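Side-chain contacts in SusD superfamily protein (Bacteroides thetaiotaomicron, PDB 3MCX), which is of unknown function but, as a SusD-family protein of the outer membrane, probably helps to bind glycans for uptake, and binds zinc ions: residues 74-77 with 83-86; 38-43 with 126-131. All coordinates share one frame; numbering follows the deposited sequence.

Interaction 1: residues 74-77 with 83-86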
# COMPACT_ATOMS: atom_id res chain seq x y z
N TYR A 74 14.61 -3.23 -10.53
CA TYR A 74 14.61 -4.69 -10.27
C TYR A 74 16.00 -5.25 -10.12
O TYR A 74 16.32 -6.36 -10.55
CB TYR A 74 13.79 -5.42 -11.35
CG TYR A 74 12.28 -5.27 -11.17
CD1 TYR A 74 11.61 -4.11 -11.54
CD2 TYR A 74 11.53 -6.33 -10.70
CE1 TYR A 74 10.25 -3.99 -11.37
CE2 TYR A 74 10.19 -6.22 -10.55
CZ TYR A 74 9.53 -5.06 -10.89
OH TYR A 74 8.16 -4.95 -10.72
N ASN A 75 16.87 -4.50 -9.46
CA ASN A 75 18.24 -4.94 -9.25
C ASN A 75 18.71 -4.90 -7.78
O ASN A 75 19.87 -5.18 -7.49
CB ASN A 75 19.22 -4.19 -10.16
CG ASN A 75 19.24 -2.71 -9.91
OD1 ASN A 75 18.83 -2.26 -8.85
ND2 ASN A 75 19.68 -1.95 -10.91
N VAL A 76 17.79 -4.61 -6.88
CA VAL A 76 18.09 -4.52 -5.46
C VAL A 76 18.69 -5.83 -4.92
O VAL A 76 18.25 -6.93 -5.27
CB VAL A 76 16.83 -4.09 -4.66
CG1 VAL A 76 15.69 -5.14 -4.75
CG2 VAL A 76 17.19 -3.77 -3.22
N LEU A 77 19.73 -5.71 -4.11
CA LEU A 77 20.49 -6.82 -3.55
C LEU A 77 20.11 -7.12 -2.11
O LEU A 77 19.59 -6.27 -1.38
CB LEU A 77 21.97 -6.50 -3.58
CG LEU A 77 22.57 -6.15 -4.94
CD1 LEU A 77 24.06 -5.80 -4.79
CD2 LEU A 77 22.36 -7.26 -5.96
N ASN A 83 16.76 -0.60 1.59
CA ASN A 83 15.65 -1.16 0.84
C ASN A 83 15.27 -2.58 1.16
O ASN A 83 14.21 -3.03 0.75
CB ASN A 83 15.97 -1.02 -0.63
CG ASN A 83 16.10 0.44 -1.05
OD1 ASN A 83 15.24 1.24 -0.68
ND2 ASN A 83 17.14 0.78 -1.80
N ILE A 84 16.12 -3.28 1.89
CA ILE A 84 15.88 -4.68 2.24
C ILE A 84 16.00 -4.92 3.73
O ILE A 84 15.03 -5.38 4.36
CB ILE A 84 16.82 -5.60 1.45
CG1 ILE A 84 16.55 -5.55 -0.06
CG2 ILE A 84 16.75 -7.06 1.95
CD1 ILE A 84 15.16 -6.04 -0.51
N VAL A 85 17.14 -4.59 4.33
CA VAL A 85 17.33 -4.87 5.75
C VAL A 85 16.34 -4.08 6.60
O VAL A 85 15.66 -4.62 7.46
CB VAL A 85 18.77 -4.56 6.19
CG1 VAL A 85 18.98 -4.86 7.67
CG2 VAL A 85 19.78 -5.40 5.39
N LEU A 86 16.26 -2.76 6.38
CA LEU A 86 15.39 -1.95 7.23
C LEU A 86 13.89 -2.30 7.05
O LEU A 86 13.19 -2.45 8.05
CB LEU A 86 15.68 -0.45 6.97
CG LEU A 86 16.92 0.08 7.67
CD1 LEU A 86 17.18 1.51 7.21
CD2 LEU A 86 16.79 0.01 9.22
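Val76, in the loop between helix 69-72 and helix 81-106, packs on Ile84 in the first turns of the longer helix, in the largely helical fold of a SusD-family protein. One methyl does the work: Val76 CG2 comes within 3.7 Å of Ile84 CG1. It also lies 4.0 Å from Asn83 CB, so it touches two successive residues of the helix. CG1 of Val76 stands between the backbone N and the carbonyl carbon (chi1 64°), which leaves CG2 anti to the N and turned to the helix. The valine and isoleucine side chains pass each other at a slant. The Ile84 terminal methyl CD1 is a little further off, 4.1 Å from Val76 CG2.

Leu77 takes part differently. Its side chain starts off away from the helix, and its backbone carbonyl makes the contact. The segments are joined by van der Waals contact alone. Polar anchors lie around them. Tyr74 ends helix 69-72 in a Schellman motif, and its OH bonds to Arg52 O. Asn83 turns CB to Val76 but gives ND2 to Lys66 O, and its backbone O accepts from Tyr71 OH. Pro70 touches Val76 and Asn83 from helix 69-72. The shortest approach between the segments is polar against apolar, with Leu77 O 3.4 Å from Ile84 CG1.

Interaction 2: residues 38-43 with 126-131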
# COMPACT_ATOMS: atom_id res chain seq x y z
N HIS A 38 9.76 5.70 9.27
CA HIS A 38 10.70 5.35 8.25
C HIS A 38 10.90 3.84 8.20
O HIS A 38 10.99 3.18 9.23
CB HIS A 38 11.99 6.13 8.52
CG HIS A 38 13.13 5.81 7.61
ND1 HIS A 38 13.02 5.84 6.23
CD2 HIS A 38 14.43 5.54 7.89
CE1 HIS A 38 14.20 5.54 5.70
NE2 HIS A 38 15.07 5.35 6.68
N SER A 39 10.92 3.33 6.96
CA SER A 39 11.17 1.94 6.62
C SER A 39 9.93 1.09 6.70
O SER A 39 9.97 -0.07 6.29
CB SER A 39 12.34 1.31 7.41
OG SER A 39 13.50 2.14 7.43
N TYR A 40 8.83 1.63 7.21
CA TYR A 40 7.54 0.97 7.10
C TYR A 40 6.63 1.82 6.18
O TYR A 40 6.98 2.03 5.04
CB TYR A 40 6.94 0.66 8.47
CG TYR A 40 5.87 -0.45 8.49
CD1 TYR A 40 5.16 -0.82 7.34
CD2 TYR A 40 5.57 -1.12 9.68
CE1 TYR A 40 4.20 -1.79 7.37
CE2 TYR A 40 4.57 -2.11 9.70
CZ TYR A 40 3.91 -2.41 8.54
OH TYR A 40 2.92 -3.38 8.56
N TYR A 41 5.50 2.32 6.68
CA TYR A 41 4.59 3.04 5.79
C TYR A 41 5.03 4.49 5.51
O TYR A 41 4.49 5.12 4.59
CB TYR A 41 3.18 3.04 6.36
CG TYR A 41 2.37 1.81 6.12
CD1 TYR A 41 1.98 1.45 4.85
CD2 TYR A 41 1.95 1.02 7.17
CE1 TYR A 41 1.17 0.34 4.61
CE2 TYR A 41 1.14 -0.09 6.95
CZ TYR A 41 0.76 -0.44 5.68
OH TYR A 41 -0.06 -1.54 5.47
N GLY A 42 6.00 5.02 6.25
CA GLY A 42 6.55 6.33 5.92
C GLY A 42 7.04 6.44 4.49
O GLY A 42 6.99 7.52 3.88
N ASP A 43 7.59 5.35 3.96
CA ASP A 43 8.33 5.38 2.68
C ASP A 43 8.32 4.05 1.96
O ASP A 43 7.55 3.91 1.00
CB ASP A 43 9.72 6.01 2.86
CG ASP A 43 10.33 5.66 4.19
OD1 ASP A 43 10.30 4.48 4.54
OD2 ASP A 43 10.88 6.57 4.86
N LEU A 126 -4.09 -7.23 16.64
CA LEU A 126 -4.26 -8.37 15.75
C LEU A 126 -4.32 -7.94 14.31
O LEU A 126 -3.68 -8.55 13.45
CB LEU A 126 -5.51 -9.20 16.12
CG LEU A 126 -5.35 -10.24 17.25
CD1 LEU A 126 -6.74 -10.75 17.69
CD2 LEU A 126 -4.40 -11.41 16.80
N VAL A 127 -5.06 -6.88 14.02
CA VAL A 127 -5.14 -6.39 12.65
C VAL A 127 -3.76 -5.90 12.20
O VAL A 127 -3.30 -6.20 11.09
CB VAL A 127 -6.21 -5.29 12.39
CG1 VAL A 127 -6.21 -4.93 10.88
CG2 VAL A 127 -7.56 -5.75 12.77
N MSE A 128 -3.07 -5.16 13.07
CA MSE A 128 -1.72 -4.72 12.73
C MSE A 128 -0.77 -5.90 12.53
O MSE A 128 0.10 -5.85 11.66
CB MSE A 128 -1.19 -3.77 13.79
CG MSE A 128 0.15 -3.17 13.45
SE MSE A 128 0.24 -2.20 11.76
CE MSE A 128 -1.60 -1.54 11.65
N ARG A 129 -0.89 -6.95 13.32
CA ARG A 129 -0.05 -8.15 13.11
C ARG A 129 -0.32 -8.78 11.75
O ARG A 129 0.60 -9.16 11.02
CB ARG A 129 -0.28 -9.18 14.21
CG ARG A 129 0.82 -10.24 14.28
CD ARG A 129 0.67 -11.19 15.42
NE ARG A 129 -0.48 -12.07 15.30
CZ ARG A 129 -0.88 -12.90 16.25
NH1 ARG A 129 -0.23 -12.94 17.38
NH2 ARG A 129 -1.93 -13.71 16.06
N GLY A 130 -1.58 -8.92 11.41
CA GLY A 130 -1.96 -9.49 10.12
C GLY A 130 -1.54 -8.64 8.95
O GLY A 130 -0.96 -9.13 7.96
N LEU A 131 -1.76 -7.33 9.08
CA LEU A 131 -1.35 -6.40 8.02
C LEU A 131 0.17 -6.43 7.81
O LEU A 131 0.65 -6.44 6.68
CB LEU A 131 -1.79 -5.00 8.41
CG LEU A 131 -1.51 -3.87 7.44
CD1 LEU A 131 -2.04 -4.20 6.05
CD2 LEU A 131 -2.13 -2.55 8.00
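Tyr41 and Leu131 form the tight part of a buried contact. Here the loop 38-43, which links helix 21-36 to helix 44-51, is laid on helix 115-140 of the largely helical SusD-family fold. The tyrosine reaches across with its hydroxyl. Tyr41 OH sits in the fork of the leucine, 3.4 Å from each of Leu131 CG, CD1 and CD2. CG of Leu131 is anti to its backbone N (chi1 -178°), which carries the fork toward the loop. Leu131 CD2 also lies at the edge of the Tyr41 ring, near its plane, with CE2 of Tyr41 4.2 Å from Leu131 CD2.

Against 126-131, Tyr40 makes only longer contacts. Tyr40 OH is 4.2 Å from C of Leu131. A still weaker approach, 4.3 Å from Tyr40 OH to SE of the selenomethionine Met128, is doubtful in detail, because that side chain has two conformers.

His38, Ser39 and Asp43, at the two ends of the segment, stay clear of 126-131. Of these His38 is exposed. Asp43 OD2 accepts a hydrogen bond from His38 ND1 at 2.6 Å, nearly straight (173°) and in the imidazole plane. Asp43 OD1 accepts from Ser39 N at 2.8 Å through its syn lone pair. The carboxylate thus probably holds the two ends of the loop together.

Tyr40 OH bonds to Ser132 OG and Asn135 ND2, and Tyr41 OH also bonds to Asn135 ND2. Apolar packing on 126-131 is therefore backed by hydrogen bonds further along the same helix, which give both buried phenols polar partners.

Interaction 2 brings together parts of the chain that are far apart in sequence, and interaction 1 is nested within the loop it closes. Their centres are 18 Å apart. Interaction 2 is the more central, about 10 Å from the centre of the chain, against 18 Å for interaction 1. Helix 81-106 connects them: Leu86, two residues after Ile84, puts CB 3.4 Å from OG of Ser39, the neighbour of Tyr40. The following helix, 115-140, carries the second half of interaction 2. Both contacts lie away from the zinc sites, including that of Glu315, Glu319 and His330, and are structural packing within the helical fold.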